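Local structure of phospho-furanose lactonase (Mycoplasma synoviae, 3OVG) at residues K53-K56 against E57-R61; D300-L303 against P304-K307; A315-D318 against I319-N323. The protein catalyses the zinc-dependent hydrolysis of phosphorylated furanose lactones such as D-xylono-1,4-lactone 5-phosphate and L-arabino-1,4-lactone 5-phosphate, and also hydrolyses carboxy 1,4-lactones. All coordinates share one frame; numbering follows the deposited sequence.

Contact 1 (K53-K56 against E57-R61); sequences KEFK and EFIDR
Glu54 and Glu57, one turn apart on helix 48-60, meet through a shared water. Their nearest carboxylate oxygens, Glu54 OE1 and Glu57 OE1, stay 4.1 Å apart, with the two carboxylate planes turned 49° against each other. The water bridges the two carboxylates, giving one proton to Glu54 OE2 at 2.7 Å and the other to Glu57 OE1 at 2.8 Å. Glu54 reaches it by bending: CG lies opposite the backbone N (chi1 -162°), and a turn at chi2 of 71° swings the carboxylate along the helix toward Glu57, whose own chain runs extended. On another side of the helix the packing is apolar. Ile59 lays CD1 obliquely against the Phe55 ring, 3.5 Å from Phe55 CD1, while Phe58 CD2 comes within 3.9 Å of Phe55 CE1.

Regular alpha-helical bonds hold the spacing: the amides of Glu57, Phe58, Ile59 and Asp60 donate to the carbonyls four residues earlier. Further out, Phe55 and Phe58 press on Ile66 of strand 63-68, and Phe55 and Ile59 on Val88 of helix 78-88, which seats this helix on the outside of the TIM barrel. Just after the substrate-binding residues, Asn283 bonds to both carboxylates, and Arg282 pairs with Glu57 and gives its backbone N to Glu54; Leu295 N, farther along the chain, also donates to Glu54.

The two carboxylates would repel each other if left alone, but the water, these N-H donors and the positive charge of Arg282 probably offset that and favour the ionised forms. With the side chain of Glu54 about 8 Å from that of substrate-binding Tyr280, the acidic pair ties helix 48-60 to the chain just beyond the substrate site.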
ATOM      1  N   LYS A  53      22.299   4.991 -29.134  1.00 19.82           N
ATOM      2  CA  LYS A  53      22.528   6.443 -29.189  1.00 21.14           C
ATOM      3  C   LYS A  53      23.206   6.919 -27.912  1.00 18.85           C
ATOM      4  O   LYS A  53      24.059   7.780 -27.951  1.00 16.62           O
ATOM      5  CB  LYS A  53      21.215   7.212 -29.381  1.00 20.25           C
ATOM      6  CG  LYS A  53      20.454   6.886 -30.679  1.00 22.50           C
ATOM      7  CD  LYS A  53      19.026   7.467 -30.615  1.00 24.16           C
ATOM      8  CE  LYS A  53      18.293   7.233 -31.944  1.00 28.52           C
ATOM      9  NZ  LYS A  53      16.834   7.577 -31.893  1.00 26.05           N
ATOM     10  N   GLU A  54      22.825   6.367 -26.762  1.00 18.22           N
ATOM     11  CA  GLU A  54      23.499   6.763 -25.518  1.00 18.63           C
ATOM     12  C   GLU A  54      24.980   6.368 -25.569  1.00 19.98           C
ATOM     13  O   GLU A  54      25.870   7.164 -25.247  1.00 19.56           O
ATOM     14  CB  GLU A  54      22.792   6.180 -24.265  1.00 17.37           C
ATOM     15  CG  GLU A  54      23.135   6.852 -22.922  1.00 16.74           C
ATOM     16  CD  GLU A  54      22.536   8.278 -22.764  1.00 19.69           C
ATOM     17  OE1 GLU A  54      21.815   8.773 -23.676  1.00 18.60           O
ATOM     18  OE2 GLU A  54      22.811   8.909 -21.728  1.00 18.91           O
ATOM     19  N   PHE A  55      25.245   5.127 -25.979  1.00 19.62           N
ATOM     20  CA  PHE A  55      26.607   4.625 -26.061  1.00 17.30           C
ATOM     21  C   PHE A  55      27.475   5.538 -26.958  1.00 20.57           C
ATOM     22  O   PHE A  55      28.622   5.858 -26.603  1.00 18.01           O
ATOM     23  CB  PHE A  55      26.609   3.195 -26.602  1.00 17.53           C
ATOM     24  CG  PHE A  55      27.798   2.358 -26.150  1.00 18.06           C
ATOM     25  CD1 PHE A  55      29.078   2.914 -26.051  1.00 17.15           C
ATOM     26  CD2 PHE A  55      27.626   1.024 -25.806  1.00 17.52           C
ATOM     27  CE1 PHE A  55      30.177   2.157 -25.640  1.00 16.41           C
ATOM     28  CE2 PHE A  55      28.723   0.240 -25.394  1.00 19.16           C
ATOM     29  CZ  PHE A  55      30.004   0.818 -25.298  1.00 15.04           C
ATOM     30  N   LYS A  56      26.915   5.946 -28.109  1.00 20.39           N
ATOM     31  CA  LYS A  56      27.584   6.880 -29.038  1.00 16.86           C
ATOM     32  C   LYS A  56      27.901   8.236 -28.386  1.00 20.46           C
ATOM     33  O   LYS A  56      28.947   8.837 -28.651  1.00 18.82           O
ATOM     34  CB  LYS A  56      26.743   7.078 -30.310  1.00 20.93           C
ATOM     35  CG  LYS A  56      26.727   5.822 -31.231  1.00 24.38           C
ATOM     36  CD  LYS A  56      25.769   5.965 -32.437  1.00 23.85           C
ATOM     37  CE  LYS A  56      25.963   4.832 -33.473  1.00 27.86           C
ATOM     38  NZ  LYS A  56      24.848   4.719 -34.493  1.00 31.11           N
ATOM     39  N   GLU A  57      27.020   8.739 -27.534  1.00 18.31           N
ATOM     40  CA  GLU A  57      27.387   9.962 -26.813  1.00 22.10           C
ATOM     41  C   GLU A  57      28.594   9.745 -25.881  1.00 22.42           C
ATOM     42  O   GLU A  57      29.496  10.591 -25.757  1.00 22.28           O
ATOM     43  CB  GLU A  57      26.193  10.514 -26.038  1.00 20.45           C
ATOM     44  CG  GLU A  57      25.177  11.122 -26.967  1.00 22.56           C
ATOM     45  CD  GLU A  57      23.928  11.611 -26.265  1.00 24.63           C
ATOM     46  OE1 GLU A  57      23.978  11.935 -25.053  1.00 22.42           O
ATOM     47  OE2 GLU A  57      22.869  11.654 -26.945  1.00 26.61           O
ATOM     48  N   PHE A  58      28.592   8.608 -25.204  1.00 20.22           N
ATOM     49  CA  PHE A  58      29.697   8.239 -24.331  1.00 19.85           C
ATOM     50  C   PHE A  58      31.006   8.149 -25.116  1.00 19.35           C
ATOM     51  O   PHE A  58      32.039   8.594 -24.650  1.00 20.33           O
ATOM     52  CB  PHE A  58      29.347   6.907 -23.657  1.00 19.69           C
ATOM     53  CG  PHE A  58      30.454   6.289 -22.832  1.00 19.27           C
ATOM     54  CD1 PHE A  58      30.759   6.787 -21.580  1.00 18.40           C
ATOM     55  CD2 PHE A  58      31.123   5.165 -23.283  1.00 17.74           C
ATOM     56  CE1 PHE A  58      31.711   6.203 -20.786  1.00 17.31           C
ATOM     57  CE2 PHE A  58      32.112   4.564 -22.497  1.00 18.57           C
ATOM     58  CZ  PHE A  58      32.415   5.088 -21.245  1.00 18.61           C
ATOM     59  N   ILE A  59      30.956   7.548 -26.300  1.00 19.70           N
ATOM     60  CA  ILE A  59      32.133   7.438 -27.160  1.00 19.44           C
ATOM     61  C   ILE A  59      32.510   8.838 -27.677  1.00 21.38           C
ATOM     62  O   ILE A  59      33.684   9.252 -27.606  1.00 21.17           O
ATOM     63  CB  ILE A  59      31.899   6.378 -28.282  1.00 18.00           C
ATOM     64  CG1 ILE A  59      31.895   4.965 -27.681  1.00 19.58           C
ATOM     65  CG2 ILE A  59      32.940   6.475 -29.394  1.00 20.09           C
ATOM     66  CD1 ILE A  59      31.265   3.885 -28.567  1.00 19.09           C
ATOM     67  N   ASP A  60      31.512   9.595 -28.129  1.00 20.33           N
ATOM     68  CA  ASP A  60      31.736  10.982 -28.527  1.00 22.14           C
ATOM     69  C   ASP A  60      32.586  11.736 -27.498  1.00 24.72           C
ATOM     70  O   ASP A  60      33.470  12.520 -27.858  1.00 23.71           O
ATOM     71  CB  ASP A  60      30.401  11.699 -28.728  1.00 26.27           C
ATOM     72  CG  ASP A  60      30.571  13.203 -28.980  1.00 30.78           C
ATOM     73  OD1 ASP A  60      30.572  13.963 -27.993  1.00 33.12           O
ATOM     74  OD2 ASP A  60      30.714  13.626 -30.153  1.00 31.94           O
ATOM     75  N   ARG A  61      32.346  11.491 -26.213  1.00 22.71           N
ATOM     76  CA  ARG A  61      33.070  12.245 -25.179  1.00 24.08           C
ATOM     77  C   ARG A  61      34.413  11.610 -24.879  1.00 24.10           C
ATOM     78  O   ARG A  61      35.171  12.136 -24.075  1.00 22.69           O
ATOM     79  CB  ARG A  61      32.263  12.340 -23.866  1.00 22.25           C
ATOM     80  CG  ARG A  61      30.913  13.048 -23.972  1.00 24.87           C
ATOM     81  CD  ARG A  61      31.049  14.513 -24.356  1.00 26.23           C
ATOM     82  NE  ARG A  61      29.791  15.222 -24.152  1.00 22.50           N
ATOM     83  CZ  ARG A  61      28.689  15.016 -24.876  1.00 28.79           C
ATOM     84  NH1 ARG A  61      28.691  14.111 -25.850  1.00 28.89           N
ATOM     85  NH2 ARG A  61      27.580  15.706 -24.630  1.00 24.63           N
TER
HETATM   86  O   HOH W   1      24.264  11.051 -22.361  1.00 20.30           O

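Contact 2 (D300-L303 against P304-K307)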
ATOM      1  N   ASP A 300      30.669  15.936 -19.095  1.00 18.71           N
ATOM      2  CA  ASP A 300      30.232  17.327 -19.180  1.00 21.37           C
ATOM      3  C   ASP A 300      30.180  18.047 -17.833  1.00 21.08           C
ATOM      4  O   ASP A 300      30.309  19.261 -17.776  1.00 22.67           O
ATOM      5  CB  ASP A 300      28.836  17.392 -19.784  1.00 20.83           C
ATOM      6  CG  ASP A 300      28.802  16.960 -21.229  1.00 24.04           C
ATOM      7  OD1 ASP A 300      29.883  16.838 -21.859  1.00 21.47           O
ATOM      8  OD2 ASP A 300      27.672  16.739 -21.729  1.00 24.57           O
ATOM      9  N   ARG A 301      29.990  17.296 -16.749  1.00 18.38           N
ATOM     10  CA  ARG A 301      29.659  17.894 -15.438  1.00 20.26           C
ATOM     11  C   ARG A 301      30.477  17.272 -14.311  1.00 20.36           C
ATOM     12  O   ARG A 301      31.104  17.970 -13.519  1.00 18.89           O
ATOM     13  CB  ARG A 301      28.151  17.719 -15.122  1.00 21.13           C
ATOM     14  CG  ARG A 301      27.209  18.527 -16.045  1.00 20.13           C
ATOM     15  CD  ARG A 301      27.080  19.967 -15.551  1.00 21.17           C
ATOM     16  NE  ARG A 301      26.204  20.047 -14.377  1.00 21.66           N
ATOM     17  CZ  ARG A 301      24.879  20.151 -14.472  1.00 23.20           C
ATOM     18  NH1 ARG A 301      24.293  20.222 -15.672  1.00 22.86           N
ATOM     19  NH2 ARG A 301      24.134  20.208 -13.386  1.00 24.68           N
ATOM     20  N   PHE A 302      30.502  15.948 -14.229  1.00 19.08           N
ATOM     21  CA  PHE A 302      31.122  15.387 -13.043  1.00 17.81           C
ATOM     22  C   PHE A 302      32.657  15.459 -13.045  1.00 17.50           C
ATOM     23  O   PHE A 302      33.233  15.804 -12.044  1.00 19.38           O
ATOM     24  CB  PHE A 302      30.627  13.987 -12.694  1.00 18.10           C
ATOM     25  CG  PHE A 302      31.076  13.539 -11.334  1.00 17.84           C
ATOM     26  CD1 PHE A 302      30.481  14.064 -10.203  1.00 15.77           C
ATOM     27  CD2 PHE A 302      32.104  12.610 -11.192  1.00 15.95           C
ATOM     28  CE1 PHE A 302      30.891  13.659  -8.944  1.00 16.75           C
ATOM     29  CE2 PHE A 302      32.533  12.213  -9.943  1.00 16.12           C
ATOM     30  CZ  PHE A 302      31.923  12.732  -8.813  1.00 16.11           C
ATOM     31  N   LEU A 303      33.318  15.163 -14.154  1.00 19.37           N
ATOM     32  CA  LEU A 303      34.779  15.248 -14.155  1.00 21.17           C
ATOM     33  C   LEU A 303      35.248  16.713 -14.036  1.00 19.90           C
ATOM     34  O   LEU A 303      36.206  16.990 -13.322  1.00 20.36           O
ATOM     35  CB  LEU A 303      35.392  14.532 -15.359  1.00 21.94           C
ATOM     36  CG  LEU A 303      35.176  13.012 -15.434  1.00 21.57           C
ATOM     37  CD1 LEU A 303      35.501  12.483 -16.823  1.00 21.33           C
ATOM     38  CD2 LEU A 303      35.970  12.256 -14.369  1.00 20.83           C
ATOM     39  N   PRO A 304      34.564  17.660 -14.718  1.00 19.41           N
ATOM     40  CA  PRO A 304      34.942  19.050 -14.406  1.00 21.83           C
ATOM     41  C   PRO A 304      34.802  19.348 -12.919  1.00 21.61           C
ATOM     42  O   PRO A 304      35.621  20.099 -12.387  1.00 21.78           O
ATOM     43  CB  PRO A 304      33.968  19.893 -15.236  1.00 21.19           C
ATOM     44  CG  PRO A 304      33.624  18.992 -16.406  1.00 22.34           C
ATOM     45  CD  PRO A 304      33.625  17.580 -15.850  1.00 19.49           C
ATOM     46  N   LEU A 305      33.810  18.759 -12.244  1.00 19.65           N
ATOM     47  CA  LEU A 305      33.690  18.983 -10.803  1.00 19.60           C
ATOM     48  C   LEU A 305      34.862  18.378 -10.022  1.00 20.03           C
ATOM     49  O   LEU A 305      35.374  18.981  -9.071  1.00 17.78           O
ATOM     50  CB  LEU A 305      32.352  18.468 -10.259  1.00 20.03           C
ATOM     51  CG  LEU A 305      32.141  18.540  -8.736  1.00 19.98           C
ATOM     52  CD1 LEU A 305      32.116  19.994  -8.236  1.00 17.59           C
ATOM     53  CD2 LEU A 305      30.803  17.808  -8.313  1.00 16.49           C
ATOM     54  N   LEU A 306      35.257  17.167 -10.403  1.00 18.78           N
ATOM     55  CA  LEU A 306      36.460  16.547  -9.843  1.00 22.15           C
ATOM     56  C   LEU A 306      37.684  17.478  -9.946  1.00 20.86           C
ATOM     57  O   LEU A 306      38.415  17.686  -8.966  1.00 19.34           O
ATOM     58  CB  LEU A 306      36.752  15.227 -10.549  1.00 18.19           C
ATOM     59  CG  LEU A 306      36.609  13.921  -9.749  1.00 23.39           C
ATOM     60  CD1 LEU A 306      35.656  13.979  -8.574  1.00 18.01           C
ATOM     61  CD2 LEU A 306      36.282  12.762 -10.674  1.00 17.63           C
ATOM     62  N   LYS A 307      37.918  18.021 -11.129  1.00 20.37           N
ATOM     63  CA  LYS A 307      39.087  18.900 -11.289  1.00 21.11           C
ATOM     64  C   LYS A 307      38.896  20.114 -10.422  1.00 22.57           C
ATOM     65  O   LYS A 307      39.857  20.605  -9.826  1.00 21.99           O
ATOM     66  CB  LYS A 307      39.287  19.362 -12.740  1.00 23.72           C
ATOM     67  CG  LYS A 307      39.498  18.225 -13.745  1.00 29.11           C
ATOM     68  CD  LYS A 307      40.038  18.774 -15.105  1.00 33.62           C
ATOM     69  CE  LYS A 307      40.341  17.624 -16.079  1.00 35.68           C
ATOM     70  NZ  LYS A 307      39.236  16.604 -15.984  1.00 34.98           N
TER
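Arg301 O receives Leu305 N at 3.1 Å, Phe302 O receives Leu306 N at 2.9 Å and Leu303 O receives Lys307 N at 3.0 Å, so three i to i+4 bonds join the two halves. Pro304 has no N-H to add to the series. Its ring instead faces the preceding turn, with Pro304 CG 3.6 Å from Asp300 O, and helix 296-309 is kinked here, next to a wider pi-type turn at 300-302. This helix belongs to the outer layer of the TIM-barrel fold of the phosphotriesterase family, and here it also borders a second subunit: Arg301 forms a salt bridge to Glu197 of that subunit, and Leu305 packs on its Tyr224.

On the side facing helix 250-262, the Phe302 ring and Leu306 meet at a slant, Phe302 CE2 lying 3.8 Å from Leu306 CD1. Phe302 CG lies opposite its backbone N (chi1 -169°), which carries the ring along to Leu305 and Leu306. Leu306 CD2 lies 3.7 Å from Leu303 CD2 and also touches the Phe302 ring. At the subunit border, Leu305 CD2 approaches Phe302 CE1 more loosely, at 4.2 Å. Phe302, Leu305 and Leu306 all rest on helix 250-262.

Contact 3 (A315-D318 against I319-N323); sequences AIFD and ILVNN
Ile319 N bonds to Ala315 O and Leu320 N to Ile316 O in regular alpha-helical fashion, but after that helix 313-327 widens into a pi-type turn at 319-322. Phe317 O takes two donors there, Val321 N at 2.8 Å and Asn322 N at 3.2 Å, which approach from opposite faces of the carbonyl plane. The next bond spans five residues, from Asn323 N to Asp318 O at 2.7 Å.

Val321 sits over one face of the Phe317 ring in a CH-pi contact, its CB 3.9 Å from the ring centroid, almost straight above it. Asn322 comes to the edge instead, ND2 near the ring plane and 3.2 Å from Phe317 CD2, with the amide turned 75° from the ring. The same ND2 donates to Asp318 OD1 at 2.8 Å, almost straight (168°), the acceptor lying in the amide plane. Asp318 presents that oxygen with CG turned away from its carbonyl carbon (chi1 -74°). The Ile316 and Leu320 side chains lie side by side, pointing the same way, and both touch Leu303 of helix 296-309. Leu320 and Val321 also pack on Ile22 of strand 22-25, and Ile319 on strand 269-271, so this helix covers the join between the last and first strands of the barrel.

Lys267 also forms a salt bridge to OD1 of the buried Asp318, and Gln266 a hydrogen bond to OD2. Together with Asn322 they would be expected to stabilise a charged carboxylate. The bond from Asn322 ND2 in turn holds that amide's rotation, and Lys267 and Gln266 tie the helix to the residues leading into strand 269-271.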
ATOM      1  N   ALA A 315      45.298  11.517 -11.740  1.00 19.37           N
ATOM      2  CA  ALA A 315      44.429  10.655 -10.932  1.00 19.36           C
ATOM      3  C   ALA A 315      43.157  10.309 -11.701  1.00 19.33           C
ATOM      4  O   ALA A 315      42.696   9.153 -11.681  1.00 19.43           O
ATOM      5  CB  ALA A 315      44.083  11.326  -9.629  1.00 20.48           C
ATOM      6  N   ILE A 316      42.608  11.306 -12.396  1.00 17.45           N
ATOM      7  CA  ILE A 316      41.455  11.067 -13.246  1.00 19.87           C
ATOM      8  C   ILE A 316      41.777  10.007 -14.298  1.00 20.24           C
ATOM      9  O   ILE A 316      40.954   9.110 -14.547  1.00 18.79           O
ATOM     10  CB  ILE A 316      40.906  12.376 -13.883  1.00 18.12           C
ATOM     11  CG1 ILE A 316      40.304  13.273 -12.791  1.00 17.98           C
ATOM     12  CG2 ILE A 316      39.850  12.047 -14.932  1.00 20.80           C
ATOM     13  CD1 ILE A 316      39.656  14.549 -13.329  1.00 21.47           C
ATOM     14  N   PHE A 317      42.987  10.092 -14.885  1.00 19.96           N
ATOM     15  CA  PHE A 317      43.451   9.095 -15.856  1.00 20.30           C
ATOM     16  C   PHE A 317      43.510   7.673 -15.268  1.00 19.41           C
ATOM     17  O   PHE A 317      43.094   6.710 -15.925  1.00 19.29           O
ATOM     18  CB  PHE A 317      44.830   9.452 -16.471  1.00 21.54           C
ATOM     19  CG  PHE A 317      45.165   8.636 -17.705  1.00 18.93           C
ATOM     20  CD1 PHE A 317      44.622   8.963 -18.935  1.00 22.42           C
ATOM     21  CD2 PHE A 317      45.979   7.525 -17.621  1.00 21.53           C
ATOM     22  CE1 PHE A 317      44.914   8.210 -20.078  1.00 24.26           C
ATOM     23  CE2 PHE A 317      46.267   6.748 -18.753  1.00 21.55           C
ATOM     24  CZ  PHE A 317      45.736   7.106 -19.987  1.00 25.91           C
ATOM     25  N   ASP A 318      44.075   7.550 -14.071  1.00 16.98           N
ATOM     26  CA  ASP A 318      44.086   6.280 -13.373  1.00 17.48           C
ATOM     27  C   ASP A 318      42.662   5.795 -13.160  1.00 16.22           C
ATOM     28  O   ASP A 318      42.359   4.632 -13.436  1.00 17.37           O
ATOM     29  CB  ASP A 318      44.770   6.389 -12.016  1.00 18.94           C
ATOM     30  CG  ASP A 318      46.283   6.494 -12.131  1.00 20.76           C
ATOM     31  OD1 ASP A 318      46.851   6.108 -13.172  1.00 18.91           O
ATOM     32  OD2 ASP A 318      46.887   6.936 -11.154  1.00 22.36           O
ATOM     33  N   ILE A 319      41.793   6.680 -12.686  1.00 16.19           N
ATOM     34  CA  ILE A 319      40.409   6.301 -12.411  1.00 16.93           C
ATOM     35  C   ILE A 319      39.636   5.762 -13.638  1.00 17.34           C
ATOM     36  O   ILE A 319      38.901   4.782 -13.542  1.00 16.42           O
ATOM     37  CB  ILE A 319      39.636   7.459 -11.783  1.00 17.62           C
ATOM     38  CG1 ILE A 319      40.103   7.686 -10.347  1.00 16.42           C
ATOM     39  CG2 ILE A 319      38.155   7.163 -11.815  1.00 16.29           C
ATOM     40  CD1 ILE A 319      39.607   9.018  -9.740  1.00 15.08           C
ATOM     41  N   LEU A 320      39.796   6.412 -14.783  1.00 17.64           N
ATOM     42  CA  LEU A 320      39.043   6.058 -15.980  1.00 16.68           C
ATOM     43  C   LEU A 320      39.744   4.994 -16.836  1.00 18.64           C
ATOM     44  O   LEU A 320      39.070   4.246 -17.541  1.00 16.50           O
ATOM     45  CB  LEU A 320      38.768   7.308 -16.851  1.00 15.60           C
ATOM     46  CG  LEU A 320      37.946   8.454 -16.233  1.00 17.03           C
ATOM     47  CD1 LEU A 320      37.967   9.657 -17.131  1.00 20.58           C
ATOM     48  CD2 LEU A 320      36.501   7.999 -15.991  1.00 16.67           C
ATOM     49  N   VAL A 321      41.082   4.967 -16.818  1.00 18.91           N
ATOM     50  CA  VAL A 321      41.850   4.164 -17.792  1.00 18.63           C
ATOM     51  C   VAL A 321      42.762   3.125 -17.171  1.00 17.22           C
ATOM     52  O   VAL A 321      42.632   1.940 -17.459  1.00 17.53           O
ATOM     53  CB  VAL A 321      42.692   5.065 -18.713  1.00 20.07           C
ATOM     54  CG1 VAL A 321      43.401   4.239 -19.779  1.00 17.79           C
ATOM     55  CG2 VAL A 321      41.805   6.084 -19.351  1.00 17.71           C
ATOM     56  N   ASN A 322      43.686   3.578 -16.329  1.00 18.18           N
ATOM     57  CA  ASN A 322      44.662   2.692 -15.689  1.00 18.43           C
ATOM     58  C   ASN A 322      44.101   1.679 -14.670  1.00 18.48           C
ATOM     59  O   ASN A 322      44.473   0.496 -14.678  1.00 20.58           O
ATOM     60  CB  ASN A 322      45.832   3.490 -15.073  1.00 19.17           C
ATOM     61  CG  ASN A 322      46.762   4.088 -16.136  1.00 19.76           C
ATOM     62  OD1 ASN A 322      46.936   3.521 -17.214  1.00 20.85           O
ATOM     63  ND2 ASN A 322      47.348   5.244 -15.837  1.00 19.99           N
ATOM     64  N   ASN A 323      43.204   2.131 -13.806  1.00 17.80           N
ATOM     65  CA  ASN A 323      42.633   1.240 -12.801  1.00 16.05           C
ATOM     66  C   ASN A 323      41.771   0.157 -13.464  1.00 19.43           C
ATOM     67  O   ASN A 323      41.902  -1.026 -13.151  1.00 20.10           O
ATOM     68  CB  ASN A 323      41.872   2.036 -11.747  1.00 16.30           C
ATOM     69  CG  ASN A 323      42.771   3.064 -11.023  1.00 17.89           C
ATOM     70  OD1 ASN A 323      42.278   3.934 -10.273  1.00 18.62           O
ATOM     71  ND2 ASN A 323      44.071   2.980 -11.257  1.00 15.01           N
TER

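The three contacts follow one another along the chain and lie on three helices around the TIM barrel: contact 1 on helix 48-60, contact 2 on helix 296-309 and contact 3 on helix 313-327. Contact 2 touches both of the others. Its centre is about 17 Å from that of contact 1, to which Arg61 and Asp300 join it by a salt bridge, and about 14 Å from that of contact 3, where Leu303, Leu306 and Lys307 pack on Ile316 and Leu320. Contacts 1 and 3 do not touch, their nearest atoms being about 7 Å apart. An early helix and two late ones thus meet, probably beside where the first and last barrel strands close the ring.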